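Local coordinates for protein-tyrosine-phosphatase (PDB 2Z72) that hydrolyses phosphate esters of tyrosine in proteins, as a cold-active phosphatase with a pair of zinc ions in a calcineurin-like fold, at residues A[74-80]-A[108-114]; A[143-147]-A[194-200]; A[283-289]-A[300-306]. All coordinates share one frame; numbering follows the deposited sequence. Where two conformers were deposited one is given.

Contact 1: A[74-80]-A[108-114]. With ZN (zinc ion), chain B; ZN (zinc ion), chain C.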
loop_
_atom_site.group_PDB
_atom_site.type_symbol
_atom_site.label_atom_id
_atom_site.label_comp_id
_atom_site.label_asym_id
_atom_site.label_seq_id
_atom_site.Cartn_x
_atom_site.Cartn_y
_atom_site.Cartn_z
ATOM N N VAL A 74 -1.383 -11.781 6.112
ATOM C CA VAL A 74 -0.520 -11.840 4.944
ATOM C C VAL A 74 0.013 -10.451 4.661
ATOM O O VAL A 74 -0.682 -9.433 4.786
ATOM C CB VAL A 74 -1.399 -12.438 3.827
ATOM C CG1 VAL A 74 -2.553 -11.524 3.408
ATOM C CG2 VAL A 74 -0.546 -12.715 2.618
ATOM N N ALA A 75 1.289 -10.369 4.266
ATOM C CA ALA A 75 1.912 -9.090 3.981
ATOM C C ALA A 75 2.645 -9.136 2.653
ATOM O O ALA A 75 3.234 -10.165 2.280
ATOM C CB ALA A 75 2.885 -8.718 5.095
ATOM N N LEU A 76 2.631 -8.018 1.974
ATOM C CA LEU A 76 3.272 -7.840 0.670
ATOM C C LEU A 76 3.396 -6.359 0.416
ATOM O O LEU A 76 2.856 -5.534 1.140
ATOM C CB LEU A 76 2.561 -8.582 -0.472
ATOM C CG LEU A 76 1.158 -8.027 -0.843
ATOM C CD1 LEU A 76 0.677 -8.703 -2.122
ATOM C CD2 LEU A 76 0.107 -8.257 0.219
ATOM N N SER A 77 4.124 -5.958 -0.633
ATOM C CA SER A 77 4.464 -4.544 -0.778
ATOM C C SER A 77 4.999 -4.236 -2.156
ATOM O O SER A 77 5.374 -5.103 -2.921
ATOM C CB SER A 77 5.599 -4.250 0.202
ATOM O OG SER A 77 5.725 -2.864 0.458
ATOM N N ASP A 78 5.038 -2.949 -2.471
ATOM C CA ASP A 78 5.767 -2.404 -3.619
ATOM C C ASP A 78 5.303 -3.023 -4.932
ATOM O O ASP A 78 6.071 -3.410 -5.806
ATOM C CB ASP A 78 7.281 -2.574 -3.425
ATOM C CG ASP A 78 7.794 -1.714 -2.276
ATOM O OD1 ASP A 78 8.216 -0.560 -2.481
ATOM O OD2 ASP A 78 7.710 -2.201 -1.113
ATOM N N VAL A 79 3.969 -3.061 -5.101
ATOM C CA VAL A 79 3.420 -3.543 -6.367
ATOM C C VAL A 79 3.805 -2.630 -7.543
ATOM O O VAL A 79 3.968 -3.128 -8.645
ATOM C CB VAL A 79 1.898 -3.711 -6.194
ATOM C CG1 VAL A 79 1.195 -3.966 -7.506
ATOM C CG2 VAL A 79 1.574 -4.803 -5.185
ATOM N N HIS A 80 3.903 -1.322 -7.309
ATOM C CA HIS A 80 4.417 -0.405 -8.345
ATOM C C HIS A 80 3.717 -0.608 -9.667
ATOM O O HIS A 80 4.309 -0.836 -10.724
ATOM C CB HIS A 80 5.949 -0.534 -8.462
ATOM C CG HIS A 80 6.623 0.187 -7.329
ATOM N ND1 HIS A 80 6.446 1.513 -7.090
ATOM C CD2 HIS A 80 7.520 -0.228 -6.396
ATOM C CE1 HIS A 80 7.162 1.875 -6.038
ATOM N NE2 HIS A 80 7.858 0.825 -5.565
ATOM N N HIS A 108 -6.121 -10.729 8.041
ATOM C CA HIS A 108 -5.707 -9.388 7.711
ATOM C C HIS A 108 -4.631 -9.419 6.659
ATOM O O HIS A 108 -3.714 -10.214 6.724
ATOM C CB HIS A 108 -5.210 -8.622 8.934
ATOM C CG HIS A 108 -6.303 -8.316 9.911
ATOM N ND1 HIS A 108 -6.160 -7.203 10.730
ATOM C CD2 HIS A 108 -7.459 -8.898 10.209
ATOM C CE1 HIS A 108 -7.250 -7.148 11.507
ATOM N NE2 HIS A 108 -8.047 -8.139 11.222
ATOM N N MET A 109 -4.737 -8.518 5.668
ATOM C CA MET A 109 -3.687 -8.271 4.726
ATOM C C MET A 109 -3.016 -6.946 5.058
ATOM O O MET A 109 -3.732 -5.967 5.287
ATOM C CB MET A 109 -4.274 -8.165 3.285
ATOM C CG MET A 109 -3.260 -7.703 2.278
ATOM S SD MET A 109 -3.915 -7.580 0.592
ATOM C CE MET A 109 -4.061 -9.255 0.155
ATOM N N VAL A 110 -1.697 -6.889 5.056
ATOM C CA VAL A 110 -0.977 -5.640 5.195
ATOM C C VAL A 110 -0.214 -5.436 3.878
ATOM O O VAL A 110 0.689 -6.203 3.566
ATOM C CB VAL A 110 0.002 -5.599 6.362
ATOM C CG1 VAL A 110 0.542 -4.202 6.524
ATOM C CG2 VAL A 110 -0.682 -6.061 7.664
ATOM N N MET A 111 -0.611 -4.427 3.134
ATOM C CA MET A 111 0.158 -4.028 1.944
ATOM C C MET A 111 0.933 -2.786 2.325
ATOM O O MET A 111 0.363 -1.715 2.501
ATOM C CB MET A 111 -0.797 -3.768 0.756
ATOM C CG MET A 111 -0.005 -3.259 -0.462
ATOM S SD MET A 111 -0.956 -3.257 -1.996
ATOM C CE MET A 111 -1.060 -5.001 -2.346
ATOM N N THR A 112 2.232 -2.947 2.522
ATOM C CA THR A 112 3.058 -1.900 3.137
ATOM C C THR A 112 3.532 -0.843 2.150
ATOM O O THR A 112 4.717 -0.468 2.177
ATOM C CB THR A 112 4.249 -2.507 3.895
ATOM O OG1 THR A 112 5.024 -3.308 3.044
ATOM C CG2 THR A 112 3.766 -3.442 5.031
ATOM N N GLY A 113 2.619 -0.329 1.316
ATOM C CA GLY A 113 2.919 0.835 0.483
ATOM C C GLY A 113 3.384 0.544 -0.935
ATOM O O GLY A 113 3.616 -0.582 -1.356
ATOM N N ASP A 114 3.471 1.636 -1.676
ATOM C CA ASP A 114 4.059 1.693 -3.030
ATOM C C ASP A 114 3.300 0.911 -4.059
ATOM O O ASP A 114 3.822 0.143 -4.864
ATOM C CB ASP A 114 5.549 1.335 -3.019
ATOM C CG ASP A 114 6.448 2.487 -2.644
ATOM O OD1 ASP A 114 7.736 2.274 -2.838
ATOM O OD2 ASP A 114 5.977 3.521 -2.164
HETATM ZN ZN ZN B . 8.880 0.729 -3.840
HETATM ZN ZN ZN C . 9.429 2.771 -1.385
HETATM O O HOH W 1 2.028 -2.173 -3.110
HETATM O O HOH W 2 10.241 -0.727 -4.555
HETATM O O HOH W 3 10.237 1.805 -2.888
#

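Contact 2: A[143-147]-A[194-200]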
loop_
_atom_site.group_PDB
_atom_site.type_symbol
_atom_site.label_atom_id
_atom_site.label_comp_id
_atom_site.label_asym_id
_atom_site.label_seq_id
_atom_site.Cartn_x
_atom_site.Cartn_y
_atom_site.Cartn_z
ATOM N N VAL A 143 -8.138 -5.281 5.104
ATOM C CA VAL A 143 -6.958 -4.876 4.376
ATOM C C VAL A 143 -6.440 -3.598 5.011
ATOM O O VAL A 143 -7.170 -2.616 5.181
ATOM C CB VAL A 143 -7.316 -4.564 2.891
ATOM C CG1 VAL A 143 -6.154 -3.913 2.173
ATOM C CG2 VAL A 143 -7.797 -5.818 2.188
ATOM N N HIS A 144 -5.171 -3.622 5.366
ATOM C CA HIS A 144 -4.413 -2.481 5.816
ATOM C C HIS A 144 -3.539 -2.042 4.651
ATOM O O HIS A 144 -2.502 -2.627 4.376
ATOM C CB HIS A 144 -3.499 -2.823 6.996
ATOM C CG HIS A 144 -4.226 -3.425 8.140
ATOM N ND1 HIS A 144 -4.836 -2.673 9.143
ATOM C CD2 HIS A 144 -4.421 -4.733 8.454
ATOM C CE1 HIS A 144 -5.331 -3.532 9.971
ATOM N NE2 HIS A 144 -5.140 -4.807 9.600
ATOM N N LEU A 145 -3.995 -0.986 3.938
ATOM C CA LEU A 145 -3.147 -0.403 2.910
ATOM C C LEU A 145 -2.361 0.710 3.579
ATOM O O LEU A 145 -2.968 1.691 4.028
ATOM C CB LEU A 145 -3.959 0.194 1.786
ATOM C CG LEU A 145 -3.149 0.939 0.717
ATOM C CD1 LEU A 145 -2.044 0.069 0.114
ATOM C CD2 LEU A 145 -4.072 1.464 -0.345
ATOM N N LEU A 146 -1.050 0.551 3.698
ATOM C CA LEU A 146 -0.226 1.565 4.305
ATOM C C LEU A 146 0.326 2.485 3.231
ATOM O O LEU A 146 0.598 2.085 2.080
ATOM C CB LEU A 146 0.952 1.011 5.110
ATOM C CG LEU A 146 0.580 -0.066 6.111
ATOM C CD1 LEU A 146 1.820 -0.487 6.894
ATOM C CD2 LEU A 146 -0.530 0.397 7.053
ATOM N N MET A 147 0.532 3.745 3.597
ATOM C CA MET A 147 1.198 4.707 2.712
ATOM C C MET A 147 2.685 4.465 2.607
ATOM O O MET A 147 3.388 4.360 3.609
ATOM C CB MET A 147 1.025 6.115 3.242
ATOM C CG MET A 147 -0.397 6.622 3.320
ATOM S SD MET A 147 -1.077 7.103 1.689
ATOM C CE MET A 147 -0.381 8.698 1.479
ATOM N N LYS A 194 -5.722 6.454 5.284
ATOM C CA LYS A 194 -4.863 5.330 5.629
ATOM C C LYS A 194 -3.786 5.675 6.641
ATOM O O LYS A 194 -3.383 6.812 6.822
ATOM C CB LYS A 194 -4.278 4.743 4.329
ATOM C CG LYS A 194 -5.336 4.200 3.381
ATOM C CD LYS A 194 -6.299 3.193 3.997
ATOM C CE LYS A 194 -7.329 2.646 3.058
ATOM N NZ LYS A 194 -8.291 1.780 3.808
ATOM N N ASN A 195 -3.370 4.606 7.333
ATOM C CA ASN A 195 -2.223 4.630 8.226
ATOM C C ASN A 195 -0.943 4.485 7.424
ATOM O O ASN A 195 -0.911 4.091 6.254
ATOM C CB ASN A 195 -2.335 3.522 9.268
ATOM C CG ASN A 195 -3.468 3.769 10.237
ATOM O OD1 ASN A 195 -3.534 4.861 10.809
ATOM N ND2 ASN A 195 -4.369 2.828 10.419
ATOM N N THR A 196 0.156 4.758 8.141
ATOM C CA THR A 196 1.518 4.637 7.635
ATOM C C THR A 196 2.295 3.576 8.392
ATOM O O THR A 196 3.111 2.855 7.832
ATOM C CB THR A 196 2.186 6.014 7.619
ATOM O OG1 THR A 196 1.359 6.924 6.887
ATOM C CG2 THR A 196 3.539 6.021 6.949
ATOM N N ILE A 197 2.075 3.462 9.725
ATOM C CA ILE A 197 2.725 2.493 10.555
ATOM C C ILE A 197 1.655 1.771 11.362
ATOM O O ILE A 197 0.829 2.439 11.996
ATOM C CB ILE A 197 3.734 3.163 11.531
ATOM C CG1 ILE A 197 4.741 4.034 10.822
ATOM C CG2 ILE A 197 4.465 2.096 12.359
ATOM C CD1 ILE A 197 5.278 5.183 11.642
ATOM N N ILE A 198 1.682 0.445 11.412
ATOM C CA ILE A 198 0.724 -0.293 12.254
ATOM C C ILE A 198 1.433 -1.411 13.000
ATOM O O ILE A 198 2.532 -1.845 12.657
ATOM C CB ILE A 198 -0.474 -0.834 11.452
ATOM C CG1 ILE A 198 -0.080 -1.950 10.475
ATOM C CG2 ILE A 198 -1.214 0.288 10.778
ATOM C CD1 ILE A 198 -1.261 -2.677 9.867
ATOM N N LYS A 199 0.754 -1.872 14.049
ATOM C CA LYS A 199 1.194 -3.000 14.865
ATOM C C LYS A 199 0.082 -4.017 14.908
ATOM O O LYS A 199 -1.054 -3.676 15.218
ATOM C CB LYS A 199 1.503 -2.493 16.286
ATOM C CG LYS A 199 2.114 -3.549 17.209
ATOM C CD LYS A 199 2.402 -2.912 18.623
ATOM C CE LYS A 199 2.789 -3.915 19.666
ATOM N NZ LYS A 199 2.865 -3.175 20.945
ATOM N N ILE A 200 0.364 -5.248 14.521
ATOM C CA ILE A 200 -0.587 -6.327 14.638
ATOM C C ILE A 200 0.103 -7.431 15.444
ATOM O O ILE A 200 1.153 -7.934 15.073
ATOM C CB ILE A 200 -1.061 -6.888 13.280
ATOM C CG1 ILE A 200 -1.652 -5.812 12.399
ATOM C CG2 ILE A 200 -2.016 -8.055 13.499
ATOM C CD1 ILE A 200 -2.075 -6.301 11.016
HETATM O O HOH W 4 -6.570 -0.014 5.088
HETATM O O HOH W 5 -4.974 0.013 9.675
HETATM O O HOH W 6 -3.877 1.945 6.633
HETATM O O HOH W 7 4.495 2.839 5.584
#

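Contact 3: A[283-289]-A[300-306]. With ZN (zinc ion), chain C.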
loop_
_atom_site.group_PDB
_atom_site.type_symbol
_atom_site.label_atom_id
_atom_site.label_comp_id
_atom_site.label_asym_id
_atom_site.label_seq_id
_atom_site.Cartn_x
_atom_site.Cartn_y
_atom_site.Cartn_z
ATOM N N VAL A 283 8.246 -5.818 9.718
ATOM C CA VAL A 283 8.003 -6.174 8.324
ATOM C C VAL A 283 8.036 -4.887 7.504
ATOM O O VAL A 283 7.273 -3.941 7.813
ATOM C CB VAL A 283 6.659 -6.863 8.227
ATOM C CG1 VAL A 283 6.251 -7.065 6.731
ATOM C CG2 VAL A 283 6.703 -8.206 8.884
ATOM N N VAL A 284 8.900 -4.863 6.497
ATOM C CA VAL A 284 9.091 -3.663 5.699
ATOM C C VAL A 284 9.142 -3.997 4.196
ATOM O O VAL A 284 9.500 -5.125 3.805
ATOM C CB VAL A 284 10.395 -2.929 6.053
ATOM C CG1 VAL A 284 10.375 -2.542 7.514
ATOM C CG2 VAL A 284 11.638 -3.782 5.767
ATOM N N GLY A 285 8.791 -3.006 3.422
ATOM C CA GLY A 285 8.943 -3.065 1.963
ATOM C C GLY A 285 10.103 -2.199 1.530
ATOM O O GLY A 285 11.195 -2.265 2.166
ATOM N N HIS A 286 9.909 -1.393 0.485
ATOM C CA HIS A 286 10.690 -0.284 0.006
ATOM C C HIS A 286 12.015 -0.631 -0.642
ATOM O O HIS A 286 12.354 -0.019 -1.656
ATOM C CB HIS A 286 10.915 0.760 1.125
ATOM C CG HIS A 286 11.589 2.028 0.753
ATOM N ND1 HIS A 286 11.178 2.934 -0.175
ATOM C CD2 HIS A 286 12.713 2.583 1.297
ATOM C CE1 HIS A 286 12.042 3.922 -0.176
ATOM N NE2 HIS A 286 13.007 3.769 0.711
ATOM N N THR A 287 12.789 -1.488 -0.038
ATOM C CA THR A 287 14.091 -1.930 -0.490
ATOM C C THR A 287 13.950 -3.321 -1.112
ATOM O O THR A 287 13.754 -4.304 -0.409
ATOM C CB THR A 287 15.110 -1.892 0.664
ATOM O OG1 THR A 287 15.098 -0.616 1.288
ATOM C CG2 THR A 287 16.522 -2.144 0.091
ATOM N N SER A 288 14.035 -3.346 -2.469
ATOM C CA SER A 288 13.581 -4.514 -3.196
ATOM C C SER A 288 14.554 -5.689 -3.052
ATOM O O SER A 288 15.759 -5.536 -3.228
ATOM C CB SER A 288 13.408 -4.198 -4.667
ATOM O OG SER A 288 12.603 -3.023 -4.820
ATOM N N GLN A 289 13.978 -6.831 -2.806
ATOM C CA GLN A 289 14.678 -8.119 -2.695
ATOM C C GLN A 289 14.234 -9.112 -3.766
ATOM O O GLN A 289 13.205 -8.925 -4.424
ATOM C CB GLN A 289 14.389 -8.742 -1.314
ATOM C CG GLN A 289 14.698 -7.824 -0.167
ATOM C CD GLN A 289 16.099 -7.287 -0.161
ATOM O OE1 GLN A 289 16.348 -6.065 0.013
ATOM N NE2 GLN A 289 17.005 -8.185 -0.338
ATOM N N VAL A 300 13.732 -8.921 11.090
ATOM C CA VAL A 300 13.211 -8.084 10.012
ATOM C C VAL A 300 12.791 -9.035 8.897
ATOM O O VAL A 300 13.564 -9.911 8.502
ATOM C CB VAL A 300 14.240 -7.068 9.477
ATOM C CG1 VAL A 300 13.752 -6.430 8.170
ATOM C CG2 VAL A 300 14.542 -5.948 10.462
ATOM N N ILE A 301 11.585 -8.830 8.385
ATOM C CA ILE A 301 11.181 -9.551 7.171
ATOM C C ILE A 301 10.947 -8.517 6.089
ATOM O O ILE A 301 10.153 -7.619 6.232
ATOM C CB ILE A 301 9.950 -10.440 7.332
ATOM C CG1 ILE A 301 9.978 -11.292 8.619
ATOM C CG2 ILE A 301 9.794 -11.315 6.099
ATOM C CD1 ILE A 301 11.048 -12.361 8.655
ATOM N N ALA A 302 11.702 -8.734 4.975
ATOM C CA ALA A 302 11.608 -7.890 3.794
ATOM C C ALA A 302 10.539 -8.449 2.887
ATOM O O ALA A 302 10.585 -9.613 2.471
ATOM C CB ALA A 302 12.959 -7.893 3.070
ATOM N N VAL A 303 9.524 -7.638 2.573
ATOM C CA VAL A 303 8.415 -8.074 1.739
ATOM C C VAL A 303 8.269 -7.242 0.461
ATOM O O VAL A 303 7.245 -7.395 -0.204
ATOM C CB VAL A 303 7.096 -8.143 2.542
ATOM C CG1 VAL A 303 7.219 -9.153 3.690
ATOM C CG2 VAL A 303 6.637 -6.795 3.070
ATOM N N ASP A 304 9.281 -6.487 0.101
ATOM C CA ASP A 304 9.377 -6.016 -1.283
ATOM C C ASP A 304 10.096 -7.125 -2.028
ATOM O O ASP A 304 11.321 -7.254 -1.875
ATOM C CB ASP A 304 10.042 -4.675 -1.389
ATOM C CG ASP A 304 10.175 -4.175 -2.830
ATOM O OD1 ASP A 304 10.577 -3.010 -2.972
ATOM O OD2 ASP A 304 9.868 -4.970 -3.764
ATOM N N SER A 305 9.361 -7.908 -2.774
ATOM C CA SER A 305 9.880 -9.026 -3.530
ATOM C C SER A 305 10.071 -8.747 -4.993
ATOM O O SER A 305 10.050 -9.652 -5.826
ATOM C CB SER A 305 8.901 -10.171 -3.326
ATOM O OG SER A 305 7.717 -9.717 -3.891
ATOM N N SER A 306 10.226 -7.470 -5.311
ATOM C CA SER A 306 10.468 -7.030 -6.687
ATOM C C SER A 306 9.307 -7.279 -7.636
ATOM O O SER A 306 9.531 -7.468 -8.839
ATOM C CB SER A 306 11.785 -7.606 -7.225
ATOM O OG SER A 306 12.883 -7.100 -6.442
HETATM ZN ZN ZN C . 9.429 2.771 -1.385
HETATM O O HOH W 8 11.744 -5.243 1.455
HETATM O O HOH W 3 10.237 1.805 -2.888
#

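Contact 1: A[74-80]-A[108-114]
Asp114 OD1 bridges two zinc ions, sharing that of chain B with Asp78 OD1 and His80 NE2, at the end of a parallel strand pair of the calcineurin-like metallophosphoesterase fold. Asp114 OD1 lies 2.2 Å from this zinc and 2.3 Å from that of chain C, and the common metal accounts for the 2.9 Å between Asp78 OD1 and Asp114 OD1. The two carboxylates lie side by side with planes 83° apart; Asp114 OD2 accepts from the backbone N of His150.

Strands 74-76 and 108-111 belong to a beta-alpha-beta unit through helix 83-92, and the pairing continues into both metal loops: Asp78 N bonds to Gly113 O, and His80 N to Asp114 O. That same carbonyl oxygen sits over the centre of the His80 ring, whose ND1 bonds to Phe116 O. On the helix-covered face, Met111, bent at chi3 (-72°), brings CE to within 4.0 Å of Leu76 CG and 3.9 Å of Val79 CG2.

Between the strands and the metal loops, two hydroxyls follow one another: Thr112 OG1 donates to Ser77 OG at 2.7 Å, and Ser77 OG donates at 2.6 Å to Asp78 OD2, reaching it from above the carboxylate plane.

Contact 2: A[143-147]-A[194-200]
Lys194 lays its CB, CG and CD along the carbonyl oxygen of Leu145, CB coming to 3.3 Å from Leu145 O. Its chain, bent at chi2 (-53°) and extended beyond, carries NZ to a salt bridge with Asp133 and to water 4, which also bonds to Val143 O and Leu145 N. Asn195 supplies the direct backbone link between 143-147 and 194-200: its O accepts from Met147 N at 3.0 Å, in the carbonyl plane, and also receives a CA-H...O contact from Leu146. Water 6 joins Asn195 N to Leu145 O, while water 5 lies between Asn195 ND2 and His144 ND1, in the plane of the imidazole; Asn195 OD1 is taken by Arg229.

At Thr196, OG1 packs against Met147 CB, CG2 meets Met147 O, and water 7 donates to the carbonyl oxygens of both residues. Ile198 comes next, its CG1 between the backbone N and the carbonyl carbon (chi1 68°). CD1 thereby lies over one face of the His144 ring, a CH-pi contact 3.8 Å from the centroid and offset toward the rim, while CG2 touches Leu146 CD2 at 3.8 Å. Ile200 approaches the ring obliquely, CD1 3.7 Å from His144 NE2, the nitrogen that hydrogen-bonds to His108. An alanine in place of His144 is likely to open a gap beneath Ile198 CD1 and leave His108 ND1 and water 5 without their imidazole partner.

Strand 142-145 and the loop after it thus meet strand 197-200 of the other sheet and the loop before it: methyl groups cover a histidine whose nitrogens keep polar partners, and waters 4, 6 and 7 satisfy backbone atoms that the single direct backbone hydrogen bond does not reach.

Contact 3: A[283-289]-A[300-306]
Segments 283-289 and 300-306 start as parallel strands, with Val284 N bonded to Ile301 O and Val303 N to Val284 O, then part into loops that meet again where Gln289 N donates to Asp304 O at 2.8 Å. Among the side chains of the strand part, Val283 CG1 packs at 3.7 Å against Val303 CG2, the two valines crossing at about a right angle, with Leu316 of strand 315-319 alongside. Val284 CG2 meets Val300 CG1 more loosely.

Asp304 lies between the loops. With CG anti to the backbone N (chi1 179°), its CB rests on the backbone of Gly285 and its carboxylate reaches Ser288. Ser288 OG donates to Asp304 OD1 at 2.7 Å, meeting it from above the carboxylate plane, 46° out of it, and has a second partner in Lys308 NZ. Asp304 OD2 accepts from Ser306 N at 3.0 Å, nearly along the C-O axis, which closes an Asx turn. The two bonds together fix the rotation of the carboxylate. Asp304 OD1 also lies close to Asp78 OD2, a pair of like charges whose repulsion is probably eased by a zinc ion about 4 Å from the Asp304 side chain.

Ser306 also turns its OG to Gln289 O, donating at 2.7 Å from a position above the carbonyl plane, and the CG of Gln289 lies 3.7 Å from Ala302 CB. Water 8 accepts from Asp304 N and lies beside Thr287 O.

His286 turns away from 300-306, and its ND1 binds the chain C zinc at 2.1 Å. The site is typical of calcineurin-like phosphoesterases: a histidine from the loop after a core strand joins Asn149, His207 and the bridging Asp114 on one metal of the pair.

Overall arrangement
Contacts 1 and 3, with centres 9 Å apart, meet at the dinuclear zinc site: Asp78 OD2 lies 2.8 Å from His286 N, a probable hydrogen bond, and water 3 bridges the metals. Asp304 OD1 also comes within 3.1 Å of Asp78 CG, so the two carboxylates crowd each other beside the zinc. Contact 2 lies farther off, the Met147 side chain about 10 Å from a zinc ion. It shares a sheet with contact 1 through the neighbouring strands 108-111 and 142-145, with Met109 O 2.8 Å from His144 N. Strand 197-200 belongs to the other sheet, which also holds 281-284 and 300-302. Contacts 2 and 3 do not touch, their nearest atoms about 7 Å apart.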